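Local coordinates for attaching and effacing protein, pathogenesis factor (Escherichia coli, PDB 4E9L) that probably acts as an adhesin of the intimin/invasin family, this piece being a row of bacterial immunoglobulin-like domains from its middle, at residues A[204-207]-A[211-214]; A[258-263]-A[269-274]; A[111-116]-A[124-129]; A[156-161]-A[165-170]. One frame throughout, in Å; residues are numbered along the deposited sequence.

How the interactions relate
All four contacts lie in immunoglobulin-like beta-sandwich domains, two in each of two consecutive modules. Interactions 1 and 2 touch through the pairing of strands 211-217 and 255-261, where Thr212 O lies 2.9 Å from Leu260 N, a probable hydrogen bond. In the other module, interactions 3 and 4 share the pairing of strands 108-114 and 153-159, their centres about 17 Å apart. Interactions 2 and 4 are equivalent sheet-to-sheet contacts of buried aliphatic side chains. Interaction 1 adds a threonine to a buried valine contact, whereas interaction 3 is partly buried and sets a tryptophan against a loop. The centres of interactions 1 and 3 are about 60 Å apart.

Interaction 1: residues A[204-207]-A[211-214]; sequences DHVK and STTV
Val206 lays its CG2 methyl obliquely across the side chain of Thr212, 3.8 Å from Thr212 CB and 3.9 Å from Thr212 CG2. The contact belongs to an immunoglobulin-like beta-sandwich: strand 205-207 runs parallel to strand 278-290 at the border of one sheet, while residues 211-214 form the first half of strand 211-217 in the other. Only three residues separate the segments, so the chain changes sheets here, and no hydrogen bond joins them. The two methyls of Val206 divide the work. CG1, anti to the backbone N (chi1 178°), faces the main chain of Ser211, with Ser211 N at 4.1 Å; CG2 serves Thr212. Both Val206 and Thr212 are buried and point their CB atoms toward the opposing segment. The hydroxyl of Thr212 is engaged elsewhere, since OG1 hydrogen-bonds to Glu203 OE1, which leaves the carbon side of the threonine to Val206. Leu287 on strand 278-290 touches both side chains. At the exposed beginning of segment 204-207 a His-carboxylate hydrogen bond runs from His205 ND1 to Asp204 OD1, 2.9 Å long and bent to 144° at the hydrogen; the donor meets OD1 from above the carboxylate plane, 40° out of it.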
# COMPACT_ATOMS: atom_id res chain seq x y z
N ASP A 204 10.96 -3.27 -0.37
CA ASP A 204 11.65 -2.75 -1.56
C ASP A 204 12.56 -3.79 -2.27
O ASP A 204 13.20 -3.48 -3.28
CB ASP A 204 12.30 -1.39 -1.33
CG ASP A 204 13.33 -1.33 -0.23
OD1 ASP A 204 13.87 -2.40 0.13
OD2 ASP A 204 13.59 -0.22 0.27
N HIS A 205 12.56 -5.02 -1.76
CA HIS A 205 13.21 -6.17 -2.37
C HIS A 205 12.18 -7.29 -2.34
O HIS A 205 11.66 -7.63 -1.27
CB HIS A 205 14.52 -6.56 -1.65
CG HIS A 205 15.61 -5.56 -1.87
ND1 HIS A 205 15.62 -4.35 -1.21
CD2 HIS A 205 16.66 -5.61 -2.73
CE1 HIS A 205 16.67 -3.70 -1.67
NE2 HIS A 205 17.33 -4.41 -2.59
N VAL A 206 11.79 -7.79 -3.51
CA VAL A 206 10.77 -8.85 -3.59
C VAL A 206 11.33 -10.01 -4.41
O VAL A 206 11.95 -9.78 -5.45
CB VAL A 206 9.41 -8.33 -4.15
CG1 VAL A 206 8.37 -9.46 -4.27
CG2 VAL A 206 8.85 -7.19 -3.29
N LYS A 207 11.16 -11.24 -3.92
CA LYS A 207 11.61 -12.43 -4.63
C LYS A 207 10.73 -12.70 -5.85
O LYS A 207 9.50 -12.52 -5.77
CB LYS A 207 11.65 -13.65 -3.70
CG LYS A 207 12.69 -13.54 -2.61
CD LYS A 207 12.86 -14.89 -1.93
CE LYS A 207 14.01 -14.90 -0.94
NZ LYS A 207 13.62 -14.31 0.37
N SER A 211 4.86 -11.49 -4.04
CA SER A 211 4.14 -10.24 -4.11
C SER A 211 4.40 -9.36 -2.90
O SER A 211 4.93 -9.83 -1.89
CB SER A 211 2.65 -10.54 -4.24
OG SER A 211 2.20 -11.18 -3.06
N THR A 212 4.04 -8.07 -3.03
CA THR A 212 4.08 -7.08 -1.95
C THR A 212 2.82 -6.21 -2.01
O THR A 212 2.07 -6.28 -2.99
CB THR A 212 5.41 -6.26 -1.95
OG1 THR A 212 5.52 -5.54 -0.72
CG2 THR A 212 5.48 -5.24 -3.08
N THR A 213 2.58 -5.40 -0.98
CA THR A 213 1.45 -4.49 -0.91
C THR A 213 1.90 -3.10 -1.31
O THR A 213 2.95 -2.62 -0.88
CB THR A 213 0.81 -4.47 0.50
OG1 THR A 213 0.45 -5.81 0.85
CG2 THR A 213 -0.45 -3.58 0.54
N VAL A 214 1.11 -2.50 -2.17
CA VAL A 214 1.31 -1.12 -2.63
C VAL A 214 0.26 -0.30 -1.90
O VAL A 214 -0.91 -0.70 -1.91
CB VAL A 214 1.12 -1.01 -4.17
CG1 VAL A 214 1.36 0.43 -4.64
CG2 VAL A 214 2.04 -1.96 -4.89

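Interaction 2: residues A[258-263]-A[269-274]; sequences ATLTTG and LRVMPL
Leu260 meets both Leu269 and Val271 tip to tip, its two terminal methyls being shared between them. CD2 goes to Leu269 CD2 at 3.8 Å, while CD1 goes to Val271 CG1 at 3.9 Å and lies 4.0 Å from Val271 CB. The fork can straddle two partners because Leu269 and Val271 are alternate residues on one face of their strand, with Arg270 between them pointing the other way. In Leu260, CG stands anti to the backbone N (chi1 -175°), and Leu269 adopts the same setting (chi1 180°), which carries each branched end across the interface. Val271 contributes its CG1 methyl. A looser third contact comes from Thr262, whose CG2 is 4.4 Å from Leu269 CD2; its hydroxyl OG1 is hydrogen-bonded to Glu210 O. The nearest CA atoms are 8.6 Å apart at Leu260 and Val271, and no hydrogen bond crosses, as expected where the sheets of an immunoglobulin-like sandwich face one another through side chains. Strand 255-261 lies between strands 211-217 and 244-252 in one sheet, and strand 267-275 between strands 278-290 and 231-236 in the other.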
# COMPACT_ATOMS: atom_id res chain seq x y z
N ALA A 258 -3.17 -2.29 -2.93
CA ALA A 258 -3.25 -3.29 -4.01
C ALA A 258 -2.10 -4.24 -3.84
O ALA A 258 -1.11 -3.92 -3.17
CB ALA A 258 -3.17 -2.61 -5.39
N THR A 259 -2.22 -5.42 -4.46
CA THR A 259 -1.16 -6.43 -4.49
C THR A 259 -0.37 -6.33 -5.79
O THR A 259 -0.94 -6.43 -6.88
CB THR A 259 -1.72 -7.85 -4.31
OG1 THR A 259 -2.49 -7.87 -3.11
CG2 THR A 259 -0.59 -8.91 -4.24
N LEU A 260 0.94 -6.20 -5.66
CA LEU A 260 1.84 -6.16 -6.80
C LEU A 260 2.49 -7.54 -6.82
O LEU A 260 3.13 -7.91 -5.83
CB LEU A 260 2.90 -5.04 -6.59
CG LEU A 260 3.88 -4.74 -7.75
CD1 LEU A 260 4.63 -3.44 -7.48
CD2 LEU A 260 4.95 -5.81 -7.86
N THR A 261 2.31 -8.30 -7.91
CA THR A 261 2.92 -9.62 -8.02
C THR A 261 4.06 -9.52 -9.04
O THR A 261 3.83 -9.06 -10.16
CB THR A 261 1.91 -10.72 -8.44
OG1 THR A 261 0.72 -10.65 -7.65
CG2 THR A 261 2.51 -12.14 -8.35
N THR A 262 5.26 -9.96 -8.67
CA THR A 262 6.39 -9.94 -9.62
C THR A 262 6.33 -11.22 -10.46
O THR A 262 5.71 -12.20 -10.04
CB THR A 262 7.73 -9.88 -8.87
OG1 THR A 262 7.89 -11.09 -8.15
CG2 THR A 262 7.82 -8.68 -7.92
N GLY A 263 7.01 -11.23 -11.61
CA GLY A 263 7.13 -12.42 -12.44
C GLY A 263 8.52 -13.01 -12.29
O GLY A 263 9.19 -12.73 -11.29
N LEU A 269 11.93 -2.33 -10.82
CA LEU A 269 10.50 -2.21 -11.08
C LEU A 269 9.97 -0.93 -10.41
O LEU A 269 10.30 -0.66 -9.25
CB LEU A 269 9.80 -3.46 -10.49
CG LEU A 269 8.29 -3.58 -10.63
CD1 LEU A 269 7.87 -3.42 -12.06
CD2 LEU A 269 7.81 -4.93 -10.13
N ARG A 270 9.16 -0.16 -11.14
CA ARG A 270 8.54 1.06 -10.63
C ARG A 270 7.04 0.95 -10.80
O ARG A 270 6.58 0.46 -11.84
CB ARG A 270 9.07 2.32 -11.36
CG ARG A 270 10.52 2.65 -11.02
CD ARG A 270 11.08 3.81 -11.84
NE ARG A 270 11.11 3.54 -13.28
CZ ARG A 270 12.04 2.83 -13.90
NH1 ARG A 270 13.03 2.27 -13.21
NH2 ARG A 270 11.99 2.65 -15.21
N VAL A 271 6.28 1.37 -9.77
CA VAL A 271 4.83 1.33 -9.78
C VAL A 271 4.26 2.72 -9.61
O VAL A 271 4.55 3.40 -8.62
CB VAL A 271 4.20 0.28 -8.79
CG1 VAL A 271 4.72 0.45 -7.37
CG2 VAL A 271 2.66 0.31 -8.82
N MET A 272 3.45 3.12 -10.56
CA MET A 272 2.76 4.40 -10.53
C MET A 272 1.24 4.15 -10.52
O MET A 272 0.71 3.71 -11.54
CB MET A 272 3.19 5.30 -11.71
CG MET A 272 2.43 6.64 -11.80
SD MET A 272 2.52 7.61 -10.27
CE MET A 272 4.19 8.32 -10.48
N PRO A 273 0.52 4.39 -9.40
CA PRO A 273 -0.94 4.27 -9.44
C PRO A 273 -1.45 5.36 -10.38
O PRO A 273 -0.82 6.43 -10.52
CB PRO A 273 -1.40 4.58 -8.00
CG PRO A 273 -0.17 4.57 -7.19
CD PRO A 273 0.97 4.94 -8.10
N LEU A 274 -2.54 5.04 -11.08
CA LEU A 274 -3.13 5.95 -12.06
C LEU A 274 -4.56 6.30 -11.71
O LEU A 274 -5.34 5.42 -11.33
CB LEU A 274 -3.11 5.32 -13.47
CG LEU A 274 -1.78 4.90 -14.09
CD1 LEU A 274 -2.01 4.05 -15.32
CD2 LEU A 274 -0.91 6.10 -14.45

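Interaction 3: residues A[111-116]-A[124-129]; sequences AIWTAK and TGLNPD
In this immunoglobulin-like domain, the loop that follows strand 108-114 folds back against the side chain of a strand tryptophan, and the contact is the meeting of that loop with the Trp113 ring. Pro128 makes the closest approach: its CB lies 3.5 Å from Trp113 CZ3 and 3.8 Å from Trp113 CH2, and its CG is 3.9 Å from CZ3. The proline therefore sits at the outer rim of the six-membered ring, near the ring plane, so that it abuts the edge of the indole and does not stack on it. Leu126 joins more lightly, its CD1 being 4.2 Å from Trp113 CH2, with the two side chains crossing at about a right angle. One indole face receives the CB of Ala115, 3.8 Å above the plane and displaced toward the rim. The first torsion of Trp113 (chi1 167°) places CG anti to the backbone N and sends the benzo end of the ring out to the loop, where it lies next to residues two apart in sequence, Leu126 and Pro128. The polar end is fixed by a hydrogen bond from NE1 to Ala178 O. Trp146 of strand 142-148 meets the Trp113 ring edge-to-face, the ring of Trp154 on strand 153-159 meets it with the planes at about 35° and also touches Leu126 and Pro128, and Pro171 of strand 165-173 packs on Trp113 from the second sheet.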
# COMPACT_ATOMS: atom_id res chain seq x y z
N ALA A 111 -27.22 28.76 1.46
CA ALA A 111 -28.11 28.30 2.53
C ALA A 111 -29.46 28.95 2.27
O ALA A 111 -29.53 30.16 2.08
CB ALA A 111 -27.59 28.73 3.89
N ILE A 112 -30.53 28.15 2.25
CA ILE A 112 -31.89 28.60 2.03
C ILE A 112 -32.73 28.17 3.23
O ILE A 112 -33.02 26.98 3.40
CB ILE A 112 -32.54 28.14 0.69
CG1 ILE A 112 -31.57 28.32 -0.53
CG2 ILE A 112 -33.87 28.88 0.47
CD1 ILE A 112 -30.91 26.97 -0.99
N TRP A 113 -33.10 29.13 4.05
CA TRP A 113 -33.88 28.90 5.25
C TRP A 113 -35.33 29.31 4.97
O TRP A 113 -35.60 30.45 4.55
CB TRP A 113 -33.26 29.71 6.39
CG TRP A 113 -34.06 29.87 7.64
CD1 TRP A 113 -34.91 28.97 8.22
CD2 TRP A 113 -33.98 30.98 8.54
NE1 TRP A 113 -35.40 29.47 9.41
CE2 TRP A 113 -34.84 30.71 9.63
CE3 TRP A 113 -33.21 32.16 8.57
CZ2 TRP A 113 -35.04 31.62 10.67
CZ3 TRP A 113 -33.37 33.04 9.63
CH2 TRP A 113 -34.25 32.74 10.69
N THR A 114 -36.24 28.39 5.21
CA THR A 114 -37.68 28.59 5.03
C THR A 114 -38.24 28.78 6.43
O THR A 114 -38.20 27.86 7.23
CB THR A 114 -38.30 27.41 4.27
OG1 THR A 114 -37.62 27.26 3.03
CG2 THR A 114 -39.79 27.60 4.02
N ALA A 115 -38.67 30.01 6.73
CA ALA A 115 -39.15 30.41 8.05
C ALA A 115 -40.67 30.48 8.05
O ALA A 115 -41.26 31.22 7.24
CB ALA A 115 -38.56 31.75 8.42
N LYS A 116 -41.30 29.72 8.94
CA LYS A 116 -42.76 29.66 9.03
C LYS A 116 -43.23 29.72 10.46
O LYS A 116 -42.49 29.36 11.38
CB LYS A 116 -43.28 28.33 8.42
CG LYS A 116 -43.02 28.13 6.93
CD LYS A 116 -43.70 26.84 6.43
CE LYS A 116 -43.17 26.36 5.10
NZ LYS A 116 -43.97 25.20 4.59
N THR A 124 -41.45 36.88 7.72
CA THR A 124 -40.51 37.88 7.19
C THR A 124 -40.28 38.96 8.26
O THR A 124 -41.02 39.02 9.25
CB THR A 124 -41.08 38.55 5.90
OG1 THR A 124 -42.28 39.26 6.23
CG2 THR A 124 -41.38 37.56 4.78
N GLY A 125 -39.27 39.80 8.04
CA GLY A 125 -38.96 40.92 8.93
C GLY A 125 -38.30 40.60 10.25
O GLY A 125 -38.27 41.46 11.15
N LEU A 126 -37.75 39.37 10.38
CA LEU A 126 -37.01 38.94 11.57
C LEU A 126 -35.60 39.57 11.56
O LEU A 126 -35.15 40.08 10.53
CB LEU A 126 -36.82 37.39 11.52
CG LEU A 126 -38.03 36.48 11.63
CD1 LEU A 126 -37.62 35.07 11.36
CD2 LEU A 126 -38.69 36.57 13.01
N ASN A 127 -34.89 39.45 12.68
CA ASN A 127 -33.49 39.88 12.80
C ASN A 127 -32.69 38.61 13.18
O ASN A 127 -32.44 38.35 14.36
CB ASN A 127 -33.31 40.99 13.83
CG ASN A 127 -31.87 41.42 13.95
OD1 ASN A 127 -31.13 41.47 12.96
ND2 ASN A 127 -31.43 41.64 15.17
N PRO A 128 -32.37 37.75 12.19
CA PRO A 128 -31.68 36.50 12.54
C PRO A 128 -30.21 36.68 12.93
O PRO A 128 -29.53 37.62 12.50
CB PRO A 128 -31.83 35.66 11.27
CG PRO A 128 -31.90 36.65 10.17
CD PRO A 128 -32.60 37.86 10.74
N ASP A 129 -29.71 35.71 13.71
CA ASP A 129 -28.30 35.66 14.08
C ASP A 129 -27.55 35.25 12.82
O ASP A 129 -28.17 34.85 11.85
CB ASP A 129 -28.06 34.55 15.12
CG ASP A 129 -28.96 34.53 16.34
OD1 ASP A 129 -29.77 35.48 16.50
OD2 ASP A 129 -28.82 33.60 17.16

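Interaction 4: residues A[156-161]-A[165-170]; sequences AQISLG and GELDVM
Ile158 reaches tip to tip toward Val169, bringing its CD1 to 3.7 Å from Val169 CG2. The same CD1 lies more loosely at 4.4 Å from Leu167 CD2. Leu167 in turn uses that CD2 against Leu160, whose CD2 is 3.9 Å away. Four buried aliphatic residues thus form a chain of methyl contacts running Val169, Ile158, Leu167, Leu160. Different first torsions bring the two leucines together: Leu167 holds CG anti to its backbone N (chi1 176°) and Leu160 anti to its carbonyl carbon (chi1 -60°), and their CD2 methyls meet with the side chains crossing at a slant. With CA atoms 9.8 Å apart at Ile158 and Val169 and 9.4 Å at Leu160 and Leu167, the backbones are too distant to pair, and no hydrogen bond crosses. This is the face-to-face interior of an immunoglobulin-like beta-sandwich, each strand belonging to a different sheet. Around this first shell, Val109 of strand 108-114 touches Ile158, Leu160 and Leu167, and Leu133 of strand 132-134 touches Ile158 and Val169. Backbone bonds hold Ile158 to Val109 and Leu160 to Gly107, and Ile158 O also accepts a hydrogen bond from Thr108 OG1.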
# COMPACT_ATOMS: atom_id res chain seq x y z
N ALA A 156 -28.41 32.87 2.45
CA ALA A 156 -27.06 33.30 2.84
C ALA A 156 -26.04 32.54 2.01
O ALA A 156 -26.28 31.39 1.66
CB ALA A 156 -26.80 33.08 4.32
N GLN A 157 -24.92 33.18 1.68
CA GLN A 157 -23.88 32.53 0.90
C GLN A 157 -22.76 32.13 1.82
O GLN A 157 -22.30 32.95 2.63
CB GLN A 157 -23.35 33.46 -0.22
CG GLN A 157 -24.41 33.89 -1.25
CD GLN A 157 -25.06 32.75 -2.02
OE1 GLN A 157 -24.48 31.67 -2.22
NE2 GLN A 157 -26.28 32.98 -2.48
N ILE A 158 -22.34 30.86 1.76
CA ILE A 158 -21.21 30.38 2.58
C ILE A 158 -19.94 30.27 1.71
O ILE A 158 -19.97 29.58 0.69
CB ILE A 158 -21.53 29.06 3.36
CG1 ILE A 158 -22.69 29.26 4.36
CG2 ILE A 158 -20.27 28.56 4.12
CD1 ILE A 158 -23.47 27.95 4.70
N SER A 159 -18.86 30.96 2.09
CA SER A 159 -17.56 30.83 1.40
C SER A 159 -16.85 29.74 2.18
O SER A 159 -16.62 29.90 3.38
CB SER A 159 -16.75 32.13 1.48
OG SER A 159 -17.47 33.20 0.88
N LEU A 160 -16.58 28.61 1.53
CA LEU A 160 -15.97 27.45 2.18
C LEU A 160 -14.50 27.58 2.35
O LEU A 160 -13.81 28.08 1.47
CB LEU A 160 -16.29 26.16 1.41
CG LEU A 160 -17.78 25.82 1.30
CD1 LEU A 160 -18.02 24.85 0.17
CD2 LEU A 160 -18.34 25.29 2.63
N GLY A 161 -14.01 27.06 3.46
CA GLY A 161 -12.58 26.99 3.73
C GLY A 161 -11.99 25.85 2.91
O GLY A 161 -12.65 25.29 2.02
N GLY A 165 -15.09 17.57 4.29
CA GLY A 165 -15.86 16.86 5.30
C GLY A 165 -17.26 17.39 5.48
O GLY A 165 -17.78 18.11 4.62
N GLU A 166 -17.89 17.04 6.59
CA GLU A 166 -19.26 17.45 6.84
C GLU A 166 -19.38 18.93 7.20
O GLU A 166 -18.54 19.48 7.92
CB GLU A 166 -19.87 16.59 7.97
CG GLU A 166 -21.39 16.49 7.91
CD GLU A 166 -22.04 15.71 9.04
OE1 GLU A 166 -21.32 15.14 9.89
OE2 GLU A 166 -23.30 15.65 9.06
N LEU A 167 -20.42 19.57 6.67
CA LEU A 167 -20.78 20.94 7.01
C LEU A 167 -22.26 20.88 7.44
O LEU A 167 -23.10 20.41 6.68
CB LEU A 167 -20.58 21.93 5.86
CG LEU A 167 -21.05 23.37 6.17
CD1 LEU A 167 -20.05 24.09 7.10
CD2 LEU A 167 -21.26 24.17 4.90
N ASP A 168 -22.55 21.29 8.67
CA ASP A 168 -23.90 21.33 9.24
C ASP A 168 -24.25 22.80 9.42
O ASP A 168 -23.45 23.55 9.99
CB ASP A 168 -23.94 20.64 10.61
CG ASP A 168 -23.76 19.13 10.58
OD1 ASP A 168 -23.46 18.58 9.50
OD2 ASP A 168 -23.93 18.49 11.65
N VAL A 169 -25.40 23.22 8.90
CA VAL A 169 -25.83 24.62 9.00
C VAL A 169 -27.21 24.68 9.66
O VAL A 169 -28.15 24.00 9.21
CB VAL A 169 -25.79 25.36 7.63
CG1 VAL A 169 -26.14 26.85 7.76
CG2 VAL A 169 -24.44 25.19 6.94
N MET A 170 -27.33 25.49 10.71
CA MET A 170 -28.58 25.70 11.42
C MET A 170 -28.84 27.22 11.56
O MET A 170 -27.97 27.94 12.09
CB MET A 170 -28.53 24.99 12.81
CG MET A 170 -29.67 25.37 13.79
SD MET A 170 -31.33 24.77 13.30
CE MET A 170 -31.23 23.02 13.78